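Local coordinates for phenylalanine--tRNA ligase beta subunit (Bacteroides fragilis, PDB 3IG2), which forms, with the alpha subunit, the tetrameric enzyme that charges tRNA(Phe) with phenylalanine using ATP, this chain being the catalytic-like core domain of the beta subunit, at residues S41-M49 with L58-L66; L17-N27 with D83-N91. All coordinates share one frame; numbering follows the deposited sequence.

Contact 1 of 2, residues S41-M49 with L58-L66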
ATOM      1  N   SER B  41      30.526   9.337  22.589  1.00 14.67           N
ATOM      2  CA  SER B  41      30.407   8.901  21.203  1.00 15.10           C
ATOM      3  C   SER B  41      30.816  10.019  20.242  1.00 14.86           C
ATOM      4  O   SER B  41      31.488   9.763  19.242  1.00 14.99           O
ATOM      5  CB  SER B  41      28.995   8.385  20.913  1.00 15.25           C
ATOM      6  OG  SER B  41      28.028   9.342  21.314  1.00 17.82           O
ATOM      7  N   TYR B  42      30.418  11.251  20.555  1.00 14.56           N
ATOM      8  CA  TYR B  42      30.859  12.450  19.804  1.00 14.95           C
ATOM      9  C   TYR B  42      31.377  13.479  20.786  1.00 14.98           C
ATOM     10  O   TYR B  42      30.644  14.395  21.149  1.00 14.69           O
ATOM     11  CB  TYR B  42      29.728  13.053  18.935  1.00 14.56           C
ATOM     12  CG  TYR B  42      29.219  12.033  17.951  1.00 14.71           C
ATOM     13  CD1 TYR B  42      29.850  11.838  16.719  1.00 14.09           C
ATOM     14  CD2 TYR B  42      28.139  11.225  18.285  1.00 13.58           C
ATOM     15  CE1 TYR B  42      29.402  10.841  15.842  1.00 15.80           C
ATOM     16  CE2 TYR B  42      27.687  10.256  17.437  1.00 14.78           C
ATOM     17  CZ  TYR B  42      28.313  10.063  16.224  1.00 15.31           C
ATOM     18  OH  TYR B  42      27.816   9.071  15.426  1.00 18.40           O
ATOM     19  N   PRO B  43      32.649  13.336  21.204  1.00 15.39           N
ATOM     20  CA  PRO B  43      33.163  14.159  22.297  1.00 15.32           C
ATOM     21  C   PRO B  43      33.212  15.638  21.983  1.00 15.07           C
ATOM     22  O   PRO B  43      33.436  16.061  20.842  1.00 15.49           O
ATOM     23  CB  PRO B  43      34.577  13.628  22.515  1.00 15.59           C
ATOM     24  CG  PRO B  43      34.615  12.318  21.801  1.00 15.94           C
ATOM     25  CD  PRO B  43      33.677  12.415  20.689  1.00 15.35           C
ATOM     26  N   SER B  44      32.982  16.416  23.021  1.00 13.88           N
ATOM     27  CA  SER B  44      33.064  17.844  22.950  1.00 13.54           C
ATOM     28  C   SER B  44      34.437  18.303  22.393  1.00 13.14           C
ATOM     29  O   SER B  44      34.514  19.261  21.617  1.00 12.27           O
ATOM     30  CB  SER B  44      32.745  18.383  24.343  1.00 12.74           C
ATOM     31  OG  SER B  44      33.399  19.576  24.610  1.00 15.38           O
ATOM     32  N   LYS B  45      35.505  17.584  22.733  1.00 12.79           N
ATOM     33  CA  LYS B  45      36.832  17.992  22.281  1.00 12.88           C
ATOM     34  C   LYS B  45      37.033  17.827  20.784  1.00 13.05           C
ATOM     35  O   LYS B  45      37.964  18.405  20.243  1.00 13.04           O
ATOM     36  CB  LYS B  45      37.941  17.273  23.049  1.00 13.12           C
ATOM     37  CG  LYS B  45      38.022  15.762  22.855  1.00 14.17           C
ATOM     38  CD  LYS B  45      39.283  15.197  23.585  1.00 16.41           C
ATOM     39  CE  LYS B  45      39.252  13.678  23.676  1.00 18.44           C
ATOM     40  NZ  LYS B  45      38.636  13.062  22.448  1.00 19.10           N
ATOM     41  N   ASN B  46      36.172  17.047  20.120  1.00 12.44           N
ATOM     42  CA  ASN B  46      36.277  16.876  18.651  1.00 12.81           C
ATOM     43  C   ASN B  46      35.344  17.794  17.840  1.00 12.71           C
ATOM     44  O   ASN B  46      35.186  17.630  16.633  1.00 12.48           O
ATOM     45  CB  ASN B  46      36.070  15.413  18.241  1.00 11.97           C
ATOM     46  CG  ASN B  46      37.065  14.481  18.898  1.00 13.38           C
ATOM     47  OD1 ASN B  46      36.674  13.534  19.575  1.00 16.69           O
ATOM     48  ND2 ASN B  46      38.357  14.757  18.726  1.00 11.62           N
ATOM     49  N   LEU B  47      34.749  18.771  18.508  1.00 12.46           N
ATOM     50  CA  LEU B  47      33.848  19.694  17.824  1.00 13.20           C
ATOM     51  C   LEU B  47      34.631  20.705  17.021  1.00 12.37           C
ATOM     52  O   LEU B  47      35.679  21.160  17.444  1.00 12.01           O
ATOM     53  CB  LEU B  47      32.956  20.453  18.808  1.00 12.43           C
ATOM     54  CG  LEU B  47      31.773  19.708  19.424  1.00 13.86           C
ATOM     55  CD1 LEU B  47      31.275  20.504  20.661  1.00 13.31           C
ATOM     56  CD2 LEU B  47      30.691  19.517  18.401  1.00 12.21           C
ATOM     57  N   VAL B  48      34.083  21.065  15.878  1.00 11.92           N
ATOM     58  CA  VAL B  48      34.624  22.137  15.071  1.00 12.07           C
ATOM     59  C   VAL B  48      33.990  23.431  15.560  1.00 12.05           C
ATOM     60  O   VAL B  48      32.858  23.724  15.205  1.00 11.37           O
ATOM     61  CB  VAL B  48      34.276  21.894  13.577  1.00 12.53           C
ATOM     62  CG1 VAL B  48      34.804  23.043  12.681  1.00 12.80           C
ATOM     63  CG2 VAL B  48      34.834  20.560  13.130  1.00 11.35           C
HETATM   64  N   MSE B  49      34.736  24.209  16.345  1.00 11.74           N
HETATM   65  CA  MSE B  49      34.206  25.413  16.941  1.00 12.58           C
HETATM   66  C   MSE B  49      34.331  26.595  15.989  1.00 12.56           C
HETATM   67  O   MSE B  49      35.290  26.692  15.191  1.00 11.95           O
HETATM   68  CB  MSE B  49      34.899  25.751  18.284  1.00 12.39           C
HETATM   69  CG  MSE B  49      34.930  24.644  19.338  1.00 13.01           C
HETATM   70 SE   MSE B  49      33.165  24.175  19.947  1.00 14.28          SE
HETATM   71  CE  MSE B  49      32.770  25.848  20.917  1.00 12.60           C
ATOM     72  N   LEU B  58      24.573  28.465  18.838  1.00 12.07           N
ATOM     73  CA  LEU B  58      25.056  28.499  17.475  1.00 12.28           C
ATOM     74  C   LEU B  58      26.559  28.818  17.478  1.00 12.10           C
ATOM     75  O   LEU B  58      26.980  29.903  17.100  1.00 12.29           O
ATOM     76  CB  LEU B  58      24.258  29.546  16.676  1.00 12.23           C
ATOM     77  CG  LEU B  58      22.771  29.282  16.391  1.00 13.26           C
ATOM     78  CD1 LEU B  58      22.143  30.492  15.708  1.00 15.71           C
ATOM     79  CD2 LEU B  58      22.580  28.055  15.540  1.00 12.73           C
ATOM     80  N   ASN B  59      27.364  27.857  17.907  1.00 11.74           N
ATOM     81  CA  ASN B  59      28.760  28.122  18.166  1.00 12.14           C
ATOM     82  C   ASN B  59      29.688  27.066  17.595  1.00 12.30           C
ATOM     83  O   ASN B  59      30.892  27.123  17.812  1.00 12.64           O
ATOM     84  CB  ASN B  59      29.026  28.376  19.682  1.00 12.15           C
ATOM     85  CG  ASN B  59      28.544  27.228  20.592  1.00 13.84           C
ATOM     86  OD1 ASN B  59      28.731  27.283  21.813  1.00 17.11           O
ATOM     87  ND2 ASN B  59      27.925  26.210  20.016  1.00 11.05           N
ATOM     88  N   CYS B  60      29.129  26.082  16.887  1.00 12.94           N
ATOM     89  CA  CYS B  60      29.933  24.994  16.352  1.00 13.17           C
ATOM     90  C   CYS B  60      29.227  24.326  15.190  1.00 13.44           C
ATOM     91  O   CYS B  60      28.010  24.448  15.044  1.00 13.60           O
ATOM     92  CB  CYS B  60      30.275  23.962  17.450  1.00 13.86           C
ATOM     93  SG  CYS B  60      28.872  22.962  18.054  1.00 14.63           S
HETATM   94  N   MSE B  61      29.998  23.608  14.370  1.00 12.67           N
HETATM   95  CA  MSE B  61      29.448  22.801  13.289  1.00 12.18           C
HETATM   96  C   MSE B  61      29.116  21.430  13.827  1.00 12.71           C
HETATM   97  O   MSE B  61      29.884  20.881  14.622  1.00 11.93           O
HETATM   98  CB  MSE B  61      30.466  22.679  12.148  1.00 12.46           C
HETATM   99  CG  MSE B  61      30.910  24.059  11.587  1.00 13.24           C
HETATM  100 SE   MSE B  61      29.414  25.189  11.068  1.00 15.37          SE
HETATM  101  CE  MSE B  61      28.829  24.267   9.434  1.00 12.01           C
ATOM    102  N   ARG B  62      28.006  20.847  13.365  1.00 12.06           N
ATOM    103  CA  ARG B  62      27.535  19.581  13.946  1.00 12.24           C
ATOM    104  C   ARG B  62      28.526  18.431  13.739  1.00 12.46           C
ATOM    105  O   ARG B  62      29.185  18.317  12.697  1.00 11.20           O
ATOM    106  CB  ARG B  62      26.163  19.196  13.385  1.00 11.84           C
ATOM    107  CG  ARG B  62      26.158  19.013  11.868  1.00 13.72           C
ATOM    108  CD  ARG B  62      24.742  18.621  11.347  1.00 13.69           C
ATOM    109  NE  ARG B  62      24.778  18.521   9.892  1.00 12.83           N
ATOM    110  CZ  ARG B  62      23.730  18.646   9.081  1.00 13.53           C
ATOM    111  NH1 ARG B  62      22.520  18.891   9.571  1.00 12.15           N
ATOM    112  NH2 ARG B  62      23.911  18.532   7.772  1.00 11.89           N
ATOM    113  N   GLN B  63      28.616  17.586  14.757  1.00 13.15           N
ATOM    114  CA  GLN B  63      29.421  16.375  14.691  1.00 13.45           C
ATOM    115  C   GLN B  63      28.553  15.184  14.321  1.00 13.54           C
ATOM    116  O   GLN B  63      29.048  14.200  13.796  1.00 12.33           O
ATOM    117  CB  GLN B  63      30.062  16.112  16.051  1.00 13.69           C
ATOM    118  CG  GLN B  63      31.462  15.609  15.959  1.00 14.20           C
ATOM    119  CD  GLN B  63      32.111  15.352  17.327  1.00 14.85           C
ATOM    120  OE1 GLN B  63      31.973  16.140  18.292  1.00 13.06           O
ATOM    121  NE2 GLN B  63      32.851  14.264  17.399  1.00 13.35           N
ATOM    122  N   THR B  64      27.257  15.275  14.647  1.00 13.46           N
ATOM    123  CA  THR B  64      26.304  14.207  14.363  1.00 12.87           C
ATOM    124  C   THR B  64      25.028  14.832  13.818  1.00 12.75           C
ATOM    125  O   THR B  64      24.671  15.964  14.205  1.00 12.22           O
ATOM    126  CB  THR B  64      25.975  13.347  15.645  1.00 13.21           C
ATOM    127  OG1 THR B  64      25.004  12.342  15.332  1.00 13.08           O
ATOM    128  CG2 THR B  64      25.449  14.204  16.810  1.00 11.14           C
ATOM    129  N   LEU B  65      24.322  14.083  12.982  1.00 11.33           N
ATOM    130  CA  LEU B  65      22.958  14.458  12.601  1.00 12.44           C
ATOM    131  C   LEU B  65      21.915  14.321  13.696  1.00 12.48           C
ATOM    132  O   LEU B  65      20.829  14.930  13.624  1.00 13.94           O
ATOM    133  CB  LEU B  65      22.491  13.617  11.410  1.00 13.10           C
ATOM    134  CG  LEU B  65      23.290  13.798  10.098  1.00 11.83           C
ATOM    135  CD1 LEU B  65      22.607  13.024   9.026  1.00 12.22           C
ATOM    136  CD2 LEU B  65      23.374  15.252   9.737  1.00 14.24           C
ATOM    137  N   LEU B  66      22.191  13.505  14.694  1.00 11.82           N
ATOM    138  CA  LEU B  66      21.135  13.094  15.625  1.00 11.75           C
ATOM    139  C   LEU B  66      20.298  14.251  16.158  1.00 12.70           C
ATOM    140  O   LEU B  66      19.047  14.225  16.089  1.00 13.06           O
ATOM    141  CB  LEU B  66      21.756  12.376  16.817  1.00 11.85           C
ATOM    142  CG  LEU B  66      20.829  12.066  17.981  1.00 11.49           C
ATOM    143  CD1 LEU B  66      19.764  11.072  17.549  1.00 11.94           C
ATOM    144  CD2 LEU B  66      21.655  11.493  19.109  1.00 12.93           C
TER
HETATM  145  O   HOH W   1      25.003   9.726  14.597  1.00 11.56           O
HETATM  146  O   HOH W   2      31.967  19.302  14.984  1.00 12.93           O
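Gln-63 is the main bump: its side chain, extended beyond CG, reaches across to residues 42-47 and fills the hollow framed by Tyr-42, Pro-43, Asn-46 and Leu-47. Its CD lies 3.7 Å from Tyr-42 CB, with the amide plane almost perpendicular to the tyrosine ring (88°), while Leu-47 crosses it at about a right angle. Next to it Thr-64 stands over one face of the Tyr-42 ring, a CH-pi contact with CB 3.9 Å from the ring centroid and only 7° off the normal. A water joins the ends of this pair, 3.0 Å from Tyr-42 OH and 2.7 Å from Thr-64 OG1.

Beyond Leu-47 the segments become the beta hairpin of strands 48-49 and 60-61, which strand 30-31 extends to a small antiparallel sheet; Asn-59 and Cys-60 facing Thr-31 make a classic beta bulge. Met-61 N donates to Val-48 O (3.0 Å), and a second water links Val-48 N to Met-61 O. On one face Val-48 CB packs against Met-61 CB. On the other, Cys-60 sits between two partners: Leu-47 CD2 meets its SG at 3.9 Å, and the bent selenomethionine chain of Met-49 lays SE against its CB at 3.8 Å.

Contact 2 of 2, residues L17-N27 with D83-N91; sequences LVGCGFNEILN and DLKFFEFGN
Asn-23 and Glu-24 pair in parallel with Phe-86 and Phe-87, adding strand 23-24 to the edge of the large mixed sheet beside strand 85-95. Three backbone hydrogen bonds hold the pairing: Asn-23 N to Lys-85 O (2.9 Å), Phe-87 N to Asn-23 O (3.2 Å) and Ile-25 N to Phe-87 O (2.8 Å). A Schellman motif with Gly-21 at its positive-phi position ends helix 6-19 and turns the chain into this strand. Helix followed by a parallel edge strand is consistent with motif 1 of the class II synthetase fold.

CH-pi contacts dominate the side-chain packing. The Phe-87 ring is sandwiched, Leu-17 CD1 over one face and Glu-24 CB over the other, with Phe-22 CB and Val-18 CG2 at its edge; chi1 of 72° sets its CG between the backbone N and carbonyl carbon and the ring under the helix end. Lys-85 CB lies over the Phe-22 ring, 3.7 Å from the centroid, and that ring's opposite face takes Leu-17 CD2. Across the sheet Ile-25 CG2 covers Phe-86, 3.7 Å from its CD1.

Polar groups meet further along. Asn-27 N donates to Glu-88 OE2 (2.8 Å), coming from above the carboxylate plane, 51° out of it. A water accepts from Phe-89 N and also lies 2.6 Å from Glu-24 OE1 and near Ile-25 O.

Gly-19 O, at the helix end, bonds Arg-150 of the second subunit, placing this corner at a subunit interface. With Arg-62 close by as well, the Asn-27 N-H and the arginine together would be expected to stabilise the buried Glu-88 carboxylate as an anion.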
ATOM      1  N   LEU B  17      12.685   5.473   0.570  1.00 14.29           N
ATOM      2  CA  LEU B  17      12.238   5.911   1.887  1.00 13.59           C
ATOM      3  C   LEU B  17      10.903   6.660   1.817  1.00 13.72           C
ATOM      4  O   LEU B  17      10.017   6.411   2.646  1.00 13.60           O
ATOM      5  CB  LEU B  17      13.319   6.756   2.586  1.00 13.09           C
ATOM      6  CG  LEU B  17      14.568   5.981   3.009  1.00 13.57           C
ATOM      7  CD1 LEU B  17      15.702   6.892   3.471  1.00 13.39           C
ATOM      8  CD2 LEU B  17      14.209   4.965   4.103  1.00 13.19           C
ATOM      9  N   VAL B  18      10.751   7.550   0.832  1.00 12.73           N
ATOM     10  CA  VAL B  18       9.495   8.291   0.645  1.00 13.42           C
ATOM     11  C   VAL B  18       8.387   7.274   0.364  1.00 13.71           C
ATOM     12  O   VAL B  18       7.308   7.358   0.926  1.00 13.80           O
ATOM     13  CB  VAL B  18       9.601   9.375  -0.484  1.00 13.59           C
ATOM     14  CG1 VAL B  18       8.220   9.984  -0.822  1.00 12.77           C
ATOM     15  CG2 VAL B  18      10.574  10.489  -0.068  1.00 13.06           C
ATOM     16  N   GLY B  19       8.689   6.274  -0.466  1.00 14.44           N
ATOM     17  CA  GLY B  19       7.742   5.193  -0.754  1.00 15.17           C
ATOM     18  C   GLY B  19       7.266   4.487   0.521  1.00 15.98           C
ATOM     19  O   GLY B  19       6.144   3.991   0.572  1.00 16.47           O
ATOM     20  N   CYS B  20       8.118   4.446   1.545  1.00 16.29           N
ATOM     21  CA  CYS B  20       7.809   3.767   2.802  1.00 16.59           C
ATOM     22  C   CYS B  20       7.202   4.706   3.835  1.00 15.99           C
ATOM     23  O   CYS B  20       7.091   4.355   5.020  1.00 16.01           O
ATOM     24  CB  CYS B  20       9.066   3.092   3.370  1.00 16.40           C
ATOM     25  SG  CYS B  20       9.599   1.705   2.398  1.00 22.42           S
ATOM     26  N   GLY B  21       6.808   5.898   3.397  1.00 15.37           N
ATOM     27  CA  GLY B  21       6.156   6.852   4.299  1.00 14.82           C
ATOM     28  C   GLY B  21       7.107   7.781   5.055  1.00 14.74           C
ATOM     29  O   GLY B  21       6.679   8.449   5.999  1.00 15.28           O
ATOM     30  N   PHE B  22       8.384   7.841   4.662  1.00 13.26           N
ATOM     31  CA  PHE B  22       9.300   8.827   5.260  1.00 12.53           C
ATOM     32  C   PHE B  22       9.108  10.166   4.584  1.00 12.41           C
ATOM     33  O   PHE B  22       8.747  10.218   3.405  1.00 11.85           O
ATOM     34  CB  PHE B  22      10.774   8.432   5.079  1.00 12.55           C
ATOM     35  CG  PHE B  22      11.258   7.384   6.028  1.00 12.51           C
ATOM     36  CD1 PHE B  22      12.125   7.718   7.049  1.00 12.08           C
ATOM     37  CD2 PHE B  22      10.862   6.047   5.886  1.00 13.52           C
ATOM     38  CE1 PHE B  22      12.600   6.747   7.934  1.00 13.54           C
ATOM     39  CE2 PHE B  22      11.340   5.049   6.770  1.00 13.96           C
ATOM     40  CZ  PHE B  22      12.207   5.398   7.780  1.00 15.21           C
ATOM     41  N   ASN B  23       9.419  11.234   5.318  1.00 12.26           N
ATOM     42  CA  ASN B  23       9.626  12.581   4.760  1.00 12.06           C
ATOM     43  C   ASN B  23      11.072  12.997   4.963  1.00 11.42           C
ATOM     44  O   ASN B  23      11.606  12.815   6.046  1.00 10.44           O
ATOM     45  CB  ASN B  23       8.756  13.595   5.507  1.00 12.50           C
ATOM     46  CG  ASN B  23       7.274  13.318   5.341  1.00 15.48           C
ATOM     47  OD1 ASN B  23       6.743  13.410   4.239  1.00 17.67           O
ATOM     48  ND2 ASN B  23       6.605  12.953   6.428  1.00 18.79           N
ATOM     49  N   GLU B  24      11.685  13.593   3.943  1.00 10.85           N
ATOM     50  CA  GLU B  24      13.000  14.167   4.079  1.00 10.79           C
ATOM     51  C   GLU B  24      13.002  15.450   4.940  1.00 11.07           C
ATOM     52  O   GLU B  24      12.113  16.297   4.813  1.00 10.75           O
ATOM     53  CB  GLU B  24      13.596  14.447   2.687  1.00 10.93           C
ATOM     54  CG  GLU B  24      15.093  14.751   2.743  1.00 11.74           C
ATOM     55  CD  GLU B  24      15.800  14.752   1.363  1.00 14.99           C
ATOM     56  OE1 GLU B  24      16.991  15.147   1.320  1.00 15.30           O
ATOM     57  OE2 GLU B  24      15.197  14.351   0.345  1.00 13.74           O
ATOM     58  N   ILE B  25      14.001  15.599   5.807  1.00 10.93           N
ATOM     59  CA  ILE B  25      14.157  16.831   6.571  1.00 11.37           C
ATOM     60  C   ILE B  25      15.515  17.458   6.328  1.00 12.06           C
ATOM     61  O   ILE B  25      16.439  16.801   5.832  1.00 11.78           O
ATOM     62  CB  ILE B  25      13.929  16.645   8.114  1.00 11.63           C
ATOM     63  CG1 ILE B  25      14.959  15.667   8.696  1.00 12.28           C
ATOM     64  CG2 ILE B  25      12.443  16.256   8.382  1.00  9.98           C
ATOM     65  CD1 ILE B  25      14.961  15.506  10.255  1.00 10.80           C
ATOM     66  N   LEU B  26      15.630  18.738   6.674  1.00 12.21           N
ATOM     67  CA  LEU B  26      16.876  19.434   6.435  1.00 13.77           C
ATOM     68  C   LEU B  26      17.131  20.294   7.643  1.00 13.33           C
ATOM     69  O   LEU B  26      16.331  21.156   7.945  1.00 13.37           O
ATOM     70  CB  LEU B  26      16.732  20.297   5.189  1.00 13.74           C
ATOM     71  CG  LEU B  26      17.936  20.512   4.272  1.00 19.91           C
ATOM     72  CD1 LEU B  26      19.201  21.052   4.977  1.00 18.70           C
ATOM     73  CD2 LEU B  26      18.231  19.230   3.442  1.00 22.78           C
ATOM     74  N   ASN B  27      18.225  20.041   8.347  1.00 12.72           N
ATOM     75  CA  ASN B  27      18.562  20.812   9.541  1.00 13.43           C
ATOM     76  C   ASN B  27      19.862  21.611   9.369  1.00 13.55           C
ATOM     77  O   ASN B  27      20.750  21.228   8.601  1.00 14.52           O
ATOM     78  CB  ASN B  27      18.624  19.896  10.788  1.00 12.71           C
ATOM     79  CG  ASN B  27      17.235  19.326  11.189  1.00 14.73           C
ATOM     80  OD1 ASN B  27      17.005  18.125  11.157  1.00 18.53           O
ATOM     81  ND2 ASN B  27      16.346  20.182  11.553  1.00 13.80           N
ATOM     82  N   ASP B  83       3.170   7.581  13.474  1.00 15.14           N
ATOM     83  CA  ASP B  83       4.601   7.614  13.697  1.00 14.04           C
ATOM     84  C   ASP B  83       5.188   8.687  12.778  1.00 13.77           C
ATOM     85  O   ASP B  83       4.726   8.858  11.655  1.00 13.22           O
ATOM     86  CB  ASP B  83       5.216   6.249  13.348  1.00 14.20           C
ATOM     87  CG  ASP B  83       4.767   5.122  14.299  1.00 15.14           C
ATOM     88  OD1 ASP B  83       4.442   5.386  15.486  1.00 16.04           O
ATOM     89  OD2 ASP B  83       4.737   3.960  13.858  1.00 14.56           O
ATOM     90  N   LEU B  84       6.194   9.414  13.254  1.00 12.88           N
ATOM     91  CA  LEU B  84       6.989  10.258  12.387  1.00 12.34           C
ATOM     92  C   LEU B  84       8.127   9.422  11.850  1.00 12.02           C
ATOM     93  O   LEU B  84       8.761   8.699  12.610  1.00 10.62           O
ATOM     94  CB  LEU B  84       7.572  11.423  13.162  1.00 12.59           C
ATOM     95  CG  LEU B  84       6.601  12.409  13.780  1.00 14.04           C
ATOM     96  CD1 LEU B  84       7.439  13.521  14.392  1.00 15.68           C
ATOM     97  CD2 LEU B  84       5.603  12.974  12.739  1.00 13.73           C
ATOM     98  N   LYS B  85       8.369   9.527  10.546  1.00 11.91           N
ATOM     99  CA  LYS B  85       9.506   8.890   9.910  1.00 12.17           C
ATOM    100  C   LYS B  85      10.252   9.885   9.062  1.00 12.62           C
ATOM    101  O   LYS B  85       9.746  10.332   8.026  1.00 11.94           O
ATOM    102  CB  LYS B  85       9.067   7.712   9.048  1.00 11.51           C
ATOM    103  CG  LYS B  85       8.312   6.680   9.834  1.00 14.61           C
ATOM    104  CD  LYS B  85       8.328   5.341   9.130  1.00 16.12           C
ATOM    105  CE  LYS B  85       7.165   5.214   8.231  1.00 17.28           C
ATOM    106  NZ  LYS B  85       6.038   4.700   9.020  1.00 21.91           N
ATOM    107  N   PHE B  86      11.468  10.210   9.507  1.00 12.48           N
ATOM    108  CA  PHE B  86      12.268  11.233   8.885  1.00 12.96           C
ATOM    109  C   PHE B  86      13.607  10.693   8.394  1.00 13.19           C
ATOM    110  O   PHE B  86      14.154   9.748   8.959  1.00 13.26           O
ATOM    111  CB  PHE B  86      12.583  12.333   9.903  1.00 12.89           C
ATOM    112  CG  PHE B  86      11.395  13.136  10.339  1.00 14.96           C
ATOM    113  CD1 PHE B  86      10.356  13.431   9.459  1.00 17.17           C
ATOM    114  CD2 PHE B  86      11.335  13.639  11.628  1.00 16.46           C
ATOM    115  CE1 PHE B  86       9.256  14.208   9.877  1.00 18.34           C
ATOM    116  CE2 PHE B  86      10.256  14.422  12.054  1.00 17.52           C
ATOM    117  CZ  PHE B  86       9.210  14.698  11.178  1.00 18.43           C
ATOM    118  N   PHE B  87      14.138  11.314   7.348  1.00 13.45           N
ATOM    119  CA  PHE B  87      15.503  11.048   6.956  1.00 13.16           C
ATOM    120  C   PHE B  87      16.194  12.330   6.530  1.00 13.24           C
ATOM    121  O   PHE B  87      15.541  13.282   6.092  1.00 12.60           O
ATOM    122  CB  PHE B  87      15.602   9.953   5.874  1.00 12.39           C
ATOM    123  CG  PHE B  87      15.131  10.369   4.512  1.00 14.83           C
ATOM    124  CD1 PHE B  87      16.029  10.854   3.573  1.00 11.92           C
ATOM    125  CD2 PHE B  87      13.786  10.221   4.145  1.00 13.23           C
ATOM    126  CE1 PHE B  87      15.604  11.229   2.303  1.00 11.30           C
ATOM    127  CE2 PHE B  87      13.344  10.606   2.879  1.00 15.65           C
ATOM    128  CZ  PHE B  87      14.251  11.112   1.948  1.00 15.14           C
ATOM    129  N   GLU B  88      17.519  12.350   6.662  1.00 12.64           N
ATOM    130  CA  GLU B  88      18.275  13.516   6.276  1.00 13.08           C
ATOM    131  C   GLU B  88      19.611  13.080   5.737  1.00 13.29           C
ATOM    132  O   GLU B  88      20.260  12.240   6.333  1.00 13.25           O
ATOM    133  CB  GLU B  88      18.440  14.474   7.460  1.00 12.75           C
ATOM    134  CG  GLU B  88      19.364  15.667   7.151  1.00 15.01           C
ATOM    135  CD  GLU B  88      19.405  16.676   8.280  1.00 18.78           C
ATOM    136  OE1 GLU B  88      18.924  16.325   9.394  1.00 19.97           O
ATOM    137  OE2 GLU B  88      19.903  17.816   8.047  1.00 16.31           O
ATOM    138  N   PHE B  89      19.980  13.621   4.572  1.00 13.29           N
ATOM    139  CA  PHE B  89      21.355  13.564   4.098  1.00 12.76           C
ATOM    140  C   PHE B  89      22.067  14.855   4.486  1.00 12.71           C
ATOM    141  O   PHE B  89      21.539  15.948   4.271  1.00 12.32           O
ATOM    142  CB  PHE B  89      21.397  13.454   2.592  1.00 12.96           C
ATOM    143  CG  PHE B  89      20.979  12.128   2.067  1.00 10.64           C
ATOM    144  CD1 PHE B  89      21.904  11.137   1.875  1.00 10.85           C
ATOM    145  CD2 PHE B  89      19.659  11.894   1.725  1.00 12.54           C
ATOM    146  CE1 PHE B  89      21.539   9.900   1.395  1.00 10.52           C
ATOM    147  CE2 PHE B  89      19.262  10.651   1.222  1.00 15.15           C
ATOM    148  CZ  PHE B  89      20.221   9.641   1.058  1.00 13.43           C
ATOM    149  N   GLY B  90      23.262  14.740   5.044  1.00 11.97           N
ATOM    150  CA  GLY B  90      23.999  15.941   5.401  1.00 12.76           C
ATOM    151  C   GLY B  90      25.439  15.691   5.788  1.00 13.11           C
ATOM    152  O   GLY B  90      25.812  14.572   6.160  1.00 12.85           O
ATOM    153  N   ASN B  91      26.251  16.736   5.681  1.00 13.01           N
ATOM    154  CA  ASN B  91      27.615  16.680   6.180  1.00 13.30           C
ATOM    155  C   ASN B  91      27.654  16.884   7.679  1.00 13.10           C
ATOM    156  O   ASN B  91      26.859  17.676   8.215  1.00 11.57           O
ATOM    157  CB  ASN B  91      28.466  17.769   5.544  1.00 13.36           C
ATOM    158  CG  ASN B  91      28.754  17.506   4.053  1.00 15.89           C
ATOM    159  OD1 ASN B  91      28.491  18.357   3.227  1.00 20.50           O
ATOM    160  ND2 ASN B  91      29.290  16.342   3.730  1.00 15.21           N
TER
HETATM  161  O   HOH W   3      18.239  15.830   3.540  1.00 16.53           O

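The two contacts have centres about 22 Å apart, and contact 1 lies within the stretch of chain that runs between the segments of contact 2. Arg-62 joins them: its side chain leaves the 58-66 segment away from 41-49 and reaches strand 85-95, with NE 2.8 Å from Asn-91 O in a probable hydrogen bond and NH1 3.2 Å from Glu-88 OE2 in a salt bridge. One face of its guanidinium lies under Leu-65 CD2. Arg-62 is one of several ties to strand 85-95: Asn-46 bonds Phe-95, and Val-48 and Met-61 touch Tyr-93. Both contacts lie in the catalytic-like domain of the beta subunit, while in this family the aminoacylation site is in the alpha subunit.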